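Side-chain contacts in enoyl-CoA hydratase carB homologue (Streptomyces cattleya, PDB 5O34), which probably acts as a crotonase-family lyase in the biosynthesis of the carbapenem antibiotic thienamycin: residues E222-A225 with D231-L234; C92-G97 with E235-I240. All coordinates share one frame; numbering follows the deposited sequence.

In the fold
Both contacts fasten helix 229-242 to one sheet of the crotonase-like fold, and their centres lie about 10 Å apart. Interaction 1 is at the surface, where an early turn of the helix meets 222-224, an outermost strand of the sheet within this chain, through a salt bridge backed by an aliphatic touch. Interaction 2, one to two turns further along, is buried and wholly apolar across the interface: the helix lies over strand 92-96, deeper in the sheet. The two join directly, since Ala233 CB packs 4.1 Å from Val94 CG1. Along the chain, interaction 1 is local, whereas interaction 2 closes a much longer loop that contains it.

Interaction 1: E222-A225 with D231-L234; sequences ETVA and DRAL
Glu222 OE1 takes two hydrogen bonds from one guanidinium, that of Arg232: one from NE at 3.2 Å and one from NH2 at 3.3 Å. Both nitrogens address its syn lone pair, and OE1 lies practically in the guanidinium plane. A third partner, Tyr163 OH, hydrogen-bonds the same oxygen. The other carboxylate oxygen, OE2, sits closer to Arg232 NE, at 3.0 Å, but this bond is more bent, with an N-H...O angle of 138°, and OE2 is tilted from the guanidinium plane. NE is therefore shared by both oxygens. The grip is side-on, by NE and NH2, yet it is skewed, because the carboxylate and guanidinium planes are turned 39° from each other.

The two side chains meet at about a right angle. That of Glu222 has CG anti to the backbone N and is extended beyond it, which delivers the carboxylate to the arginine head. Arg232 also starts with CG anti to its backbone N, but its chain then bends at chi2 (43°), which brings NE round to the carboxylate. Next to the salt bridge, Val224 CG1 rests 3.7 Å from Arg232 CG, so the aliphatic stem of the arginine is packed while its head is paired. Glu222, Val224 and Arg232 all touch Leu165 on the neighbouring strand 163-167, which pairs with 222-224 through its backbone.

The contact spans a short strand-to-helix connection, with strand 222-224, at one edge of the sheet within this chain, followed almost at once by helix 229-242. Glu235 offers Arg232 NH1 a long, weak ion pair on the helix itself. With three hydrogen bonds to the guanidinium and another to Tyr163, the carboxylate is probably ionised, and these bonds restrict its rotation.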
loop_
_atom_site.group_PDB
_atom_site.type_symbol
_atom_site.label_atom_id
_atom_site.label_comp_id
_atom_site.label_asym_id
_atom_site.label_seq_id
_atom_site.Cartn_x
_atom_site.Cartn_y
_atom_site.Cartn_z
ATOM N N GLU A 222 -2.284 16.902 -1.140
ATOM C CA GLU A 222 -2.574 18.042 -1.993
ATOM C C GLU A 222 -1.405 19.014 -2.009
ATOM O O GLU A 222 -0.653 19.114 -1.036
ATOM C CB GLU A 222 -3.854 18.743 -1.497
ATOM C CG GLU A 222 -4.357 19.894 -2.365
ATOM C CD GLU A 222 -5.524 20.686 -1.801
ATOM O OE1 GLU A 222 -6.272 20.143 -0.957
ATOM O OE2 GLU A 222 -5.718 21.841 -2.241
ATOM N N THR A 223 -1.267 19.723 -3.139
ATOM C CA THR A 223 -0.290 20.783 -3.367
ATOM C C THR A 223 -1.037 22.092 -3.664
ATOM O O THR A 223 -2.132 22.072 -4.235
ATOM C CB THR A 223 0.690 20.455 -4.513
ATOM O OG1 THR A 223 -0.035 20.229 -5.725
ATOM C CG2 THR A 223 1.604 19.286 -4.193
ATOM N N VAL A 224 -0.431 23.219 -3.274
ATOM C CA VAL A 224 -0.909 24.589 -3.516
ATOM C C VAL A 224 0.295 25.501 -3.687
ATOM O O VAL A 224 1.404 25.144 -3.282
ATOM C CB VAL A 224 -1.840 25.159 -2.405
ATOM C CG1 VAL A 224 -3.253 24.597 -2.495
ATOM C CG2 VAL A 224 -1.247 24.981 -1.012
ATOM N N ALA A 225 0.067 26.697 -4.241
ATOM C CA ALA A 225 1.100 27.723 -4.371
ATOM C C ALA A 225 1.359 28.268 -2.962
ATOM O O ALA A 225 0.405 28.404 -2.187
ATOM C CB ALA A 225 0.594 28.841 -5.269
ATOM N N ASP A 231 -4.338 29.413 3.835
ATOM C CA ASP A 231 -5.716 29.642 3.370
ATOM C C ASP A 231 -6.423 28.344 3.031
ATOM O O ASP A 231 -7.568 28.130 3.445
ATOM C CB ASP A 231 -5.720 30.559 2.136
ATOM C CG ASP A 231 -5.346 31.974 2.474
ATOM O OD1 ASP A 231 -5.485 32.349 3.646
ATOM O OD2 ASP A 231 -4.985 32.730 1.549
ATOM N N ARG A 232 -5.739 27.489 2.257
ATOM C CA ARG A 232 -6.251 26.185 1.858
ATOM C C ARG A 232 -6.357 25.278 3.098
ATOM O O ARG A 232 -7.391 24.637 3.289
ATOM C CB ARG A 232 -5.369 25.595 0.735
ATOM C CG ARG A 232 -5.870 24.302 0.090
ATOM C CD ARG A 232 -7.354 24.245 -0.221
ATOM N NE ARG A 232 -7.784 22.853 -0.347
ATOM C CZ ARG A 232 -9.022 22.418 -0.137
ATOM N NH1 ARG A 232 -9.981 23.264 0.225
ATOM N NH2 ARG A 232 -9.311 21.132 -0.280
ATOM N N ALA A 233 -5.343 25.319 3.985
ATOM C CA ALA A 233 -5.330 24.547 5.237
ATOM C C ALA A 233 -6.556 24.853 6.102
ATOM O O ALA A 233 -7.258 23.926 6.516
ATOM C CB ALA A 233 -4.048 24.815 6.011
ATOM N N LEU A 234 -6.866 26.150 6.286
ATOM C CA LEU A 234 -8.007 26.603 7.087
ATOM C C LEU A 234 -9.337 26.402 6.382
ATOM O O LEU A 234 -10.328 26.109 7.051
ATOM C CB LEU A 234 -7.818 28.046 7.567
ATOM C CG LEU A 234 -6.466 28.340 8.244
ATOM C CD1 LEU A 234 -6.279 29.799 8.476
ATOM C CD2 LEU A 234 -6.254 27.514 9.510
#

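Interaction 2: C92-G97 with E235-I240; sequences CVVLYG and ELARTI
In the crotonase-like fold of this protein, helix 229-242 packs on one face of the six-stranded mixed sheet, and its segment 235-240 lies over strand 92-96. The two run nearly antiparallel, at 161°, with their axes 8.3 Å apart at closest approach. Cys92 and Val94 of the strand face the helix, while Val93 turns from it and packs against Leu84 of helix 71-86. Cys92 holds SG anti to its backbone N (chi1 -160°), which places the sulfur against Ile240. There SG meets CD1 of Ile240 at 3.9 Å and CG2 of Ile240 at 4.0 Å, so the sulfur rests against both branches of the isoleucine, which lie on one side of it. One turn earlier on the helix, Ala237 CB approaches the same sulfur, Cys92 SG, at 4.2 Å.

Ala237, with only a methyl group, probably allows the close approach of helix and strand here: its CB also touches Val94 CG2, at 3.7 Å, the branch that lies anti to the carbonyl carbon. No hydrogen bond crosses the interface, and all four touching residues are buried. Ile55 of strand 55-59 packs on Ala237, and Ile143 of strand 142-146 on both Cys92 and Ile240, so the helix spans several strands. Leu204 of a neighbouring subunit packs on Ile240, bringing the trimer partner up to this helix.

Within the helix, Glu235 O accepts two bonds from Thr239: one from the backbone N at 3.1 Å and one from the hydroxyl OG1 at 3.2 Å, arriving from opposite faces of the carbonyl plane.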
loop_
_atom_site.group_PDB
_atom_site.type_symbol
_atom_site.label_atom_id
_atom_site.label_comp_id
_atom_site.label_asym_id
_atom_site.label_seq_id
_atom_site.Cartn_x
_atom_site.Cartn_y
_atom_site.Cartn_z
ATOM N N CYS A 92 -11.308 20.046 14.375
ATOM C CA CYS A 92 -10.173 19.835 13.477
ATOM C C CYS A 92 -8.927 20.535 13.995
ATOM O O CYS A 92 -9.023 21.615 14.574
ATOM C CB CYS A 92 -10.497 20.258 12.046
ATOM S SG CYS A 92 -9.399 19.529 10.791
ATOM N N VAL A 93 -7.753 19.914 13.769
ATOM C CA VAL A 93 -6.431 20.416 14.176
ATOM C C VAL A 93 -5.577 20.688 12.927
ATOM O O VAL A 93 -5.574 19.875 12.003
ATOM C CB VAL A 93 -5.706 19.411 15.112
ATOM C CG1 VAL A 93 -4.382 19.963 15.615
ATOM C CG2 VAL A 93 -6.596 18.974 16.275
ATOM N N VAL A 94 -4.848 21.824 12.909
ATOM C CA VAL A 94 -3.939 22.189 11.831
ATOM C C VAL A 94 -2.546 22.377 12.433
ATOM O O VAL A 94 -2.345 23.282 13.243
ATOM C CB VAL A 94 -4.400 23.438 11.013
ATOM C CG1 VAL A 94 -3.390 23.804 9.920
ATOM C CG2 VAL A 94 -5.781 23.225 10.407
ATOM N N LEU A 95 -1.602 21.501 12.056
ATOM C CA LEU A 95 -0.196 21.560 12.438
ATOM C C LEU A 95 0.500 22.350 11.345
ATOM O O LEU A 95 0.391 22.007 10.164
ATOM C CB LEU A 95 0.413 20.160 12.544
ATOM C CG LEU A 95 0.651 19.611 13.942
ATOM C CD1 LEU A 95 1.220 18.206 13.865
ATOM C CD2 LEU A 95 1.585 20.520 14.753
ATOM N N TYR A 96 1.175 23.433 11.732
ATOM C CA TYR A 96 1.794 24.355 10.792
ATOM C C TYR A 96 3.207 24.736 11.217
ATOM O O TYR A 96 3.446 25.068 12.382
ATOM C CB TYR A 96 0.859 25.568 10.661
ATOM C CG TYR A 96 1.298 26.688 9.752
ATOM C CD1 TYR A 96 1.433 26.486 8.382
ATOM C CD2 TYR A 96 1.439 27.984 10.235
ATOM C CE1 TYR A 96 1.797 27.528 7.532
ATOM C CE2 TYR A 96 1.783 29.038 9.394
ATOM C CZ TYR A 96 1.962 28.806 8.041
ATOM O OH TYR A 96 2.318 29.838 7.208
ATOM N N GLY A 97 4.133 24.628 10.268
ATOM C CA GLY A 97 5.546 24.926 10.477
ATOM C C GLY A 97 5.893 26.402 10.524
ATOM O O GLY A 97 6.881 26.784 11.159
ATOM N N GLU A 235 -9.359 26.492 5.036
ATOM C CA GLU A 235 -10.575 26.224 4.250
ATOM C C GLU A 235 -10.935 24.741 4.404
ATOM O O GLU A 235 -12.094 24.423 4.670
ATOM C CB GLU A 235 -10.385 26.587 2.763
ATOM C CG GLU A 235 -11.613 26.307 1.909
ATOM C CD GLU A 235 -11.528 26.614 0.425
ATOM O OE1 GLU A 235 -10.463 27.080 -0.047
ATOM O OE2 GLU A 235 -12.546 26.387 -0.269
ATOM N N LEU A 236 -9.931 23.847 4.282
ATOM C CA LEU A 236 -10.141 22.409 4.459
ATOM C C LEU A 236 -10.515 22.081 5.910
ATOM O O LEU A 236 -11.426 21.278 6.130
ATOM C CB LEU A 236 -8.933 21.578 3.975
ATOM C CG LEU A 236 -8.998 20.050 4.195
ATOM C CD1 LEU A 236 -10.162 19.404 3.436
ATOM C CD2 LEU A 236 -7.702 19.411 3.817
ATOM N N ALA A 237 -9.848 22.733 6.887
ATOM C CA ALA A 237 -10.152 22.563 8.319
ATOM C C ALA A 237 -11.610 22.939 8.611
ATOM O O ALA A 237 -12.285 22.231 9.357
ATOM C CB ALA A 237 -9.212 23.403 9.157
ATOM N N ARG A 238 -12.104 24.013 7.956
ATOM C CA ARG A 238 -13.477 24.510 8.041
ATOM C C ARG A 238 -14.466 23.466 7.499
ATOM O O ARG A 238 -15.484 23.210 8.145
ATOM C CB ARG A 238 -13.605 25.839 7.274
ATOM C CG ARG A 238 -14.364 26.917 8.032
ATOM C CD ARG A 238 -14.074 28.306 7.491
ATOM N NE ARG A 238 -12.804 28.849 7.983
ATOM C CZ ARG A 238 -11.848 29.354 7.206
ATOM N NH1 ARG A 238 -11.998 29.377 5.885
ATOM N NH2 ARG A 238 -10.738 29.836 7.743
ATOM N N THR A 239 -14.147 22.835 6.339
ATOM C CA THR A 239 -14.972 21.772 5.736
ATOM C C THR A 239 -15.081 20.561 6.696
ATOM O O THR A 239 -16.194 20.093 6.967
ATOM C CB THR A 239 -14.423 21.386 4.347
ATOM O OG1 THR A 239 -14.427 22.536 3.492
ATOM C CG2 THR A 239 -15.217 20.248 3.693
ATOM N N ILE A 240 -13.924 20.085 7.225
ATOM C CA ILE A 240 -13.864 18.959 8.170
ATOM C C ILE A 240 -14.661 19.299 9.427
ATOM O O ILE A 240 -15.493 18.495 9.853
ATOM C CB ILE A 240 -12.416 18.478 8.488
ATOM C CG1 ILE A 240 -11.642 18.109 7.190
ATOM C CG2 ILE A 240 -12.460 17.292 9.456
ATOM C CD1 ILE A 240 -10.125 17.904 7.339
#